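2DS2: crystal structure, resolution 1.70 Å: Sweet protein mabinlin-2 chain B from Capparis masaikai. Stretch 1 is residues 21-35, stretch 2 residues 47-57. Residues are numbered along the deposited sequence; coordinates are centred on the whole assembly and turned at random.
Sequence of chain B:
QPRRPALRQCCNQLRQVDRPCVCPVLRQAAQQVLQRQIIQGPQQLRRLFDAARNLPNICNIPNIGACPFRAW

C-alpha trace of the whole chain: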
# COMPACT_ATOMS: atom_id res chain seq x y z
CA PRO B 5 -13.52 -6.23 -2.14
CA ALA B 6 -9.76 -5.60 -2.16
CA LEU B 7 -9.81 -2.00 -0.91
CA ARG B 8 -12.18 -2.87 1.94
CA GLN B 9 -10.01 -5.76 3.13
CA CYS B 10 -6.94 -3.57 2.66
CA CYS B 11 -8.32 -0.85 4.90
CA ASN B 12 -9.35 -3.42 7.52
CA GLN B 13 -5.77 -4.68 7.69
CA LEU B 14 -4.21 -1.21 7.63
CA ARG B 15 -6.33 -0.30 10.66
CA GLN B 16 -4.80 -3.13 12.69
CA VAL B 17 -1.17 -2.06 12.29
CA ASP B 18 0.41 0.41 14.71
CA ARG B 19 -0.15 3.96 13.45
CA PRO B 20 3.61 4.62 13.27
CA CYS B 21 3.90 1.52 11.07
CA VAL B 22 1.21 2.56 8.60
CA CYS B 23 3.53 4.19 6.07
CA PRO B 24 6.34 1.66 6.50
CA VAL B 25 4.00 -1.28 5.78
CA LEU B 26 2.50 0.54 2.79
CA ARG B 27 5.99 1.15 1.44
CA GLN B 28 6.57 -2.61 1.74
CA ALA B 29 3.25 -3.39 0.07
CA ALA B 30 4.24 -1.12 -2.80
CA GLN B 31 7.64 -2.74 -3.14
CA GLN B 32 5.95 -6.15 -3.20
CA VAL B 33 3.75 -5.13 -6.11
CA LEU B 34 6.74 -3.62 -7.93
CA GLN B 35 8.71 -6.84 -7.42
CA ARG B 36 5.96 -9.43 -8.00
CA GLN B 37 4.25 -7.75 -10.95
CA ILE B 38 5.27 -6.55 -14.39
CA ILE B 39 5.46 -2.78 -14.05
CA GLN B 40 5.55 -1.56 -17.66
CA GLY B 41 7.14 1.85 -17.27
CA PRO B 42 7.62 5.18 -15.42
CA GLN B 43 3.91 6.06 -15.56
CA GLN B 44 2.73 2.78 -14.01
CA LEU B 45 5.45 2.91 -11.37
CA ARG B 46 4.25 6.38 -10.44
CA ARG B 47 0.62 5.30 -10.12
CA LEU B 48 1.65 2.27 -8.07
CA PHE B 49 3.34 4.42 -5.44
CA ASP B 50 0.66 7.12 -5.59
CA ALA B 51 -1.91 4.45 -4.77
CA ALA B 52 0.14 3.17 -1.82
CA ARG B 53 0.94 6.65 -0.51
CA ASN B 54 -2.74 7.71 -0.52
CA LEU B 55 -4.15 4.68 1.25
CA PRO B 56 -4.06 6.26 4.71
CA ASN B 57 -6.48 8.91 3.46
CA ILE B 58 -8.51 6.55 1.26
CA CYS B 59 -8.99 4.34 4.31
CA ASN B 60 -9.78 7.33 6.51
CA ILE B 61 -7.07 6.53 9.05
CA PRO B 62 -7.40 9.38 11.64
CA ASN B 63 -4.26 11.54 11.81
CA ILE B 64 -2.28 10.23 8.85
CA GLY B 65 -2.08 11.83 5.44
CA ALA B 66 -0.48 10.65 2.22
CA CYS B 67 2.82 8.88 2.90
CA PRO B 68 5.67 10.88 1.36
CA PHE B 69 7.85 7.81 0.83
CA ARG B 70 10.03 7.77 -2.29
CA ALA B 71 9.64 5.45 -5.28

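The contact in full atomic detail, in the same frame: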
# COMPACT_ATOMS: atom_id res chain seq x y z
N CYS B 21 3.48 2.51 12.05
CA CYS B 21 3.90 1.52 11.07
C CYS B 21 3.08 1.60 9.79
O CYS B 21 3.36 0.89 8.83
CB CYS B 21 3.77 0.11 11.63
SG CYS B 21 5.12 -0.41 12.74
N VAL B 22 2.06 2.45 9.77
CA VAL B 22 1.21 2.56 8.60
C VAL B 22 1.99 2.84 7.32
O VAL B 22 1.88 2.10 6.35
CB VAL B 22 0.12 3.64 8.79
CG1 VAL B 22 -0.56 3.94 7.48
CG2 VAL B 22 -0.90 3.16 9.81
N CYS B 23 2.79 3.91 7.29
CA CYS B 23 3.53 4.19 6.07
C CYS B 23 4.58 3.13 5.78
O CYS B 23 4.72 2.70 4.64
CB CYS B 23 4.14 5.59 6.12
SG CYS B 23 2.88 6.89 5.92
N PRO B 24 5.34 2.69 6.80
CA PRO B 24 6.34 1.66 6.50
C PRO B 24 5.75 0.37 5.91
O PRO B 24 6.37 -0.24 5.03
CB PRO B 24 7.06 1.45 7.84
CG PRO B 24 6.19 2.13 8.86
CD PRO B 24 5.57 3.28 8.13
N VAL B 25 4.57 -0.06 6.36
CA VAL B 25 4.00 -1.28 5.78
C VAL B 25 3.47 -1.01 4.38
O VAL B 25 3.48 -1.91 3.53
CB VAL B 25 2.87 -1.90 6.65
CG1 VAL B 25 3.40 -2.20 8.05
CG2 VAL B 25 1.65 -1.00 6.68
N LEU B 26 3.00 0.21 4.12
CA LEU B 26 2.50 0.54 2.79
C LEU B 26 3.67 0.62 1.82
O LEU B 26 3.53 0.29 0.64
CB LEU B 26 1.72 1.87 2.82
CG LEU B 26 0.29 1.73 3.35
CD1 LEU B 26 -0.37 3.11 3.51
CD2 LEU B 26 -0.51 0.88 2.38
N ARG B 27 4.82 1.08 2.30
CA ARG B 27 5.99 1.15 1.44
C ARG B 27 6.34 -0.29 1.04
O ARG B 27 6.66 -0.55 -0.12
CB ARG B 27 7.16 1.76 2.21
CG ARG B 27 8.42 1.96 1.38
CD ARG B 27 8.21 3.03 0.32
NE ARG B 27 9.47 3.48 -0.27
CZ ARG B 27 10.32 2.69 -0.91
NH1 ARG B 27 10.05 1.40 -1.05
NH2 ARG B 27 11.44 3.19 -1.41
N GLN B 28 6.25 -1.20 2.00
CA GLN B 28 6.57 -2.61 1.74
C GLN B 28 5.54 -3.25 0.81
O GLN B 28 5.89 -4.11 -0.00
CB GLN B 28 6.65 -3.39 3.05
CG GLN B 28 7.81 -2.95 3.93
CD GLN B 28 9.16 -3.16 3.28
OE1 GLN B 28 10.13 -2.47 3.59
NE2 GLN B 28 9.24 -4.14 2.39
N ALA B 29 4.29 -2.84 0.93
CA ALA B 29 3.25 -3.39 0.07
C ALA B 29 3.53 -2.91 -1.35
O ALA B 29 3.40 -3.66 -2.31
CB ALA B 29 1.87 -2.92 0.52
N ALA B 30 3.93 -1.66 -1.48
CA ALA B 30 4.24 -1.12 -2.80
C ALA B 30 5.43 -1.83 -3.42
O ALA B 30 5.42 -2.17 -4.59
CB ALA B 30 4.52 0.38 -2.69
N GLN B 31 6.47 -2.07 -2.62
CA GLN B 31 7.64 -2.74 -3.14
C GLN B 31 7.29 -4.16 -3.58
O GLN B 31 7.86 -4.67 -4.55
CB GLN B 31 8.75 -2.78 -2.09
CG GLN B 31 9.41 -1.44 -1.87
CD GLN B 31 9.98 -0.85 -3.16
OE1 GLN B 31 10.64 -1.55 -3.93
NE2 GLN B 31 9.72 0.43 -3.39
N GLN B 32 6.36 -4.79 -2.86
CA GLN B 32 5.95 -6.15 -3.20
C GLN B 32 5.25 -6.19 -4.54
O GLN B 32 5.43 -7.13 -5.32
CB GLN B 32 5.03 -6.74 -2.12
CG GLN B 32 5.79 -7.20 -0.89
CD GLN B 32 6.77 -8.32 -1.21
OE1 GLN B 32 6.38 -9.40 -1.66
NE2 GLN B 32 8.06 -8.06 -1.00
N VAL B 33 4.45 -5.17 -4.83
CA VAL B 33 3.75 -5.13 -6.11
C VAL B 33 4.77 -4.86 -7.21
O VAL B 33 4.73 -5.48 -8.27
CB VAL B 33 2.67 -4.04 -6.15
CG1 VAL B 33 2.02 -4.00 -7.54
CG2 VAL B 33 1.62 -4.31 -5.08
N LEU B 34 5.70 -3.95 -6.95
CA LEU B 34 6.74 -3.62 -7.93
C LEU B 34 7.55 -4.87 -8.27
O LEU B 34 7.83 -5.14 -9.43
CB LEU B 34 7.68 -2.54 -7.37
CG LEU B 34 8.84 -2.02 -8.24
CD1 LEU B 34 9.95 -3.05 -8.34
CD2 LEU B 34 8.31 -1.67 -9.62
N GLN B 35 7.91 -5.63 -7.24
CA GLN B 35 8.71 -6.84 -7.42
C GLN B 35 7.96 -8.00 -8.08
O GLN B 35 8.43 -8.59 -9.06
CB GLN B 35 9.25 -7.28 -6.06
CG GLN B 35 9.67 -8.74 -6.00
CD GLN B 35 9.96 -9.21 -4.59
OE1 GLN B 35 9.69 -10.36 -4.23
NE2 GLN B 35 10.51 -8.32 -3.77
N ARG B 47 1.96 5.58 -10.60
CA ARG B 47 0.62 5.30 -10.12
C ARG B 47 0.63 4.27 -8.99
O ARG B 47 -0.15 4.36 -8.06
CB ARG B 47 -0.26 4.81 -11.27
CG ARG B 47 -0.98 5.94 -12.01
CD ARG B 47 -0.72 5.92 -13.50
NE ARG B 47 -1.19 4.70 -14.14
CZ ARG B 47 -0.97 4.41 -15.42
NH1 ARG B 47 -1.43 3.28 -15.94
NH2 ARG B 47 -0.29 5.25 -16.18
N LEU B 48 1.53 3.30 -9.10
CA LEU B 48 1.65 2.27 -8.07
C LEU B 48 1.92 2.94 -6.73
O LEU B 48 1.18 2.76 -5.76
CB LEU B 48 2.80 1.32 -8.43
CG LEU B 48 3.12 0.13 -7.52
CD1 LEU B 48 4.09 -0.78 -8.25
CD2 LEU B 48 3.74 0.60 -6.22
N PHE B 49 2.98 3.74 -6.68
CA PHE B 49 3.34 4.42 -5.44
C PHE B 49 2.34 5.48 -5.00
O PHE B 49 2.16 5.70 -3.80
CB PHE B 49 4.75 5.00 -5.58
CG PHE B 49 5.83 3.97 -5.44
CD1 PHE B 49 6.27 3.57 -4.19
CD2 PHE B 49 6.35 3.34 -6.57
CE1 PHE B 49 7.21 2.56 -4.05
CE2 PHE B 49 7.30 2.33 -6.44
CZ PHE B 49 7.73 1.94 -5.18
N ASP B 50 1.68 6.13 -5.95
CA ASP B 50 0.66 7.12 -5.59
C ASP B 50 -0.45 6.40 -4.85
O ASP B 50 -0.95 6.89 -3.83
CB ASP B 50 0.08 7.79 -6.84
CG ASP B 50 0.90 8.97 -7.30
OD1 ASP B 50 0.58 9.52 -8.38
OD2 ASP B 50 1.86 9.34 -6.59
N ALA B 51 -0.85 5.25 -5.37
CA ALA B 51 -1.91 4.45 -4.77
C ALA B 51 -1.54 4.07 -3.34
O ALA B 51 -2.35 4.22 -2.42
CB ALA B 51 -2.16 3.19 -5.61
N ALA B 52 -0.32 3.58 -3.15
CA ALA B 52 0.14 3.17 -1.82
C ALA B 52 0.18 4.36 -0.87
O ALA B 52 -0.35 4.29 0.24
CB ALA B 52 1.53 2.53 -1.92
N ARG B 53 0.81 5.44 -1.31
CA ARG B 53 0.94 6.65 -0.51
C ARG B 53 -0.39 7.23 -0.01
O ARG B 53 -0.47 7.72 1.12
CB ARG B 53 1.69 7.73 -1.29
CG ARG B 53 3.18 7.46 -1.43
CD ARG B 53 3.91 8.54 -2.21
NE ARG B 53 3.74 8.39 -3.66
CZ ARG B 53 4.51 8.98 -4.56
NH1 ARG B 53 4.29 8.79 -5.86
NH2 ARG B 53 5.51 9.77 -4.17
N ASN B 54 -1.42 7.17 -0.85
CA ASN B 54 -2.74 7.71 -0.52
C ASN B 54 -3.64 6.83 0.33
O ASN B 54 -4.66 7.30 0.83
CB ASN B 54 -3.52 8.06 -1.79
CG ASN B 54 -2.97 9.27 -2.51
OD1 ASN B 54 -2.63 10.28 -1.89
ND2 ASN B 54 -2.89 9.19 -3.83
N LEU B 55 -3.29 5.56 0.49
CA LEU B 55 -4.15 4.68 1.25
C LEU B 55 -4.54 5.15 2.65
O LEU B 55 -5.66 4.91 3.09
CB LEU B 55 -3.56 3.27 1.29
CG LEU B 55 -4.01 2.45 0.08
CD1 LEU B 55 -3.14 1.23 -0.08
CD2 LEU B 55 -5.46 2.07 0.26
N PRO B 56 -3.63 5.84 3.38
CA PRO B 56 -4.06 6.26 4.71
C PRO B 56 -5.29 7.16 4.65
O PRO B 56 -6.18 7.07 5.51
CB PRO B 56 -2.83 6.99 5.24
CG PRO B 56 -1.70 6.27 4.57
CD PRO B 56 -2.21 6.16 3.16
N ASN B 57 -5.35 8.01 3.63
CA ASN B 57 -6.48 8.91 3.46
C ASN B 57 -7.69 8.18 2.88
O ASN B 57 -8.82 8.39 3.31
CB ASN B 57 -6.10 10.08 2.55
CG ASN B 57 -5.08 11.00 3.18
OD1 ASN B 57 -5.17 11.32 4.37
ND2 ASN B 57 -4.11 11.44 2.39

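The two stretches lie largely in two helices of chain B that run nearly antiparallel, with 154° between their N-to-C directions and a closest axial approach of 9.1 Å. In the first helix the i to i-4 pattern is regular, from Val 25 N bonded to Cys 21 O through Gln 35 N bonded to Gln 31 O. The second is regular up to Asn 54 and then kinks: Pro 56 has no amide hydrogen to give, the i to i-4 pattern is lost at Pro 56 and Asn 57, and Asn 57 N makes only a weak bond to Asn 54 O. The backbones come near each other at Leu 26 and Ala 52, whose CA atoms lie 5.8 Å apart; Val 22 and Pro 56 are paired less closely, CA to CA 7.5 Å.

No hydrogen bond joins the two helices, and the 488 Å² buried between them is covered largely by apolar groups. The small side chains of Ala 30 and Ala 52 both point toward the opposing helix and meet directly, Ala 30 CB to Ala 52 CB at 3.8 Å, a contact that short side chains permit at this axial spacing. The same methyl group, Ala 30 CB, also lies 3.6 Å from Leu 48 CD2 and 3.7 Å from Phe 49 CE1, so three residues of the second helix converge on it.

Leu 26 fills the space beside the kink. Leu 26 CD2 packs against Leu 55 CD1 at 3.6 Å, while Leu 26 CD1 reaches Pro 56 CD at 3.6 Å and lies 3.5 Å from the backbone oxygen Ala 52 O. One turn earlier, Val 22 CG1 touches Pro 56 CG at 3.9 Å, extending the apolar surface along the proline ring. Toward the other end, Leu 48 (chi1 t, chi2 t) projects between Ala 30, Val 33 and Leu 34; its CD1 is 3.9 Å from Val 33 CG1 and 4.1 Å from Leu 34 CB.

The CA-to-CB bond of Phe 49 points sideways to the first helix, but its ring extends to it. Arg 27 and Gln 31 leave their helix pointing away, yet their ends return to the ring edge: Gln 31 NE2 lies 3.1 Å from Phe 49 CZ, and Arg 27 NH1 lies 4.3 Å from Phe 49 CE1, which sits over one face of the guanidinium. Within the second helix, Arg 53 points away from the contact, and its NH1 forms a salt bridge with Asp 50 OD2 at 2.6 Å.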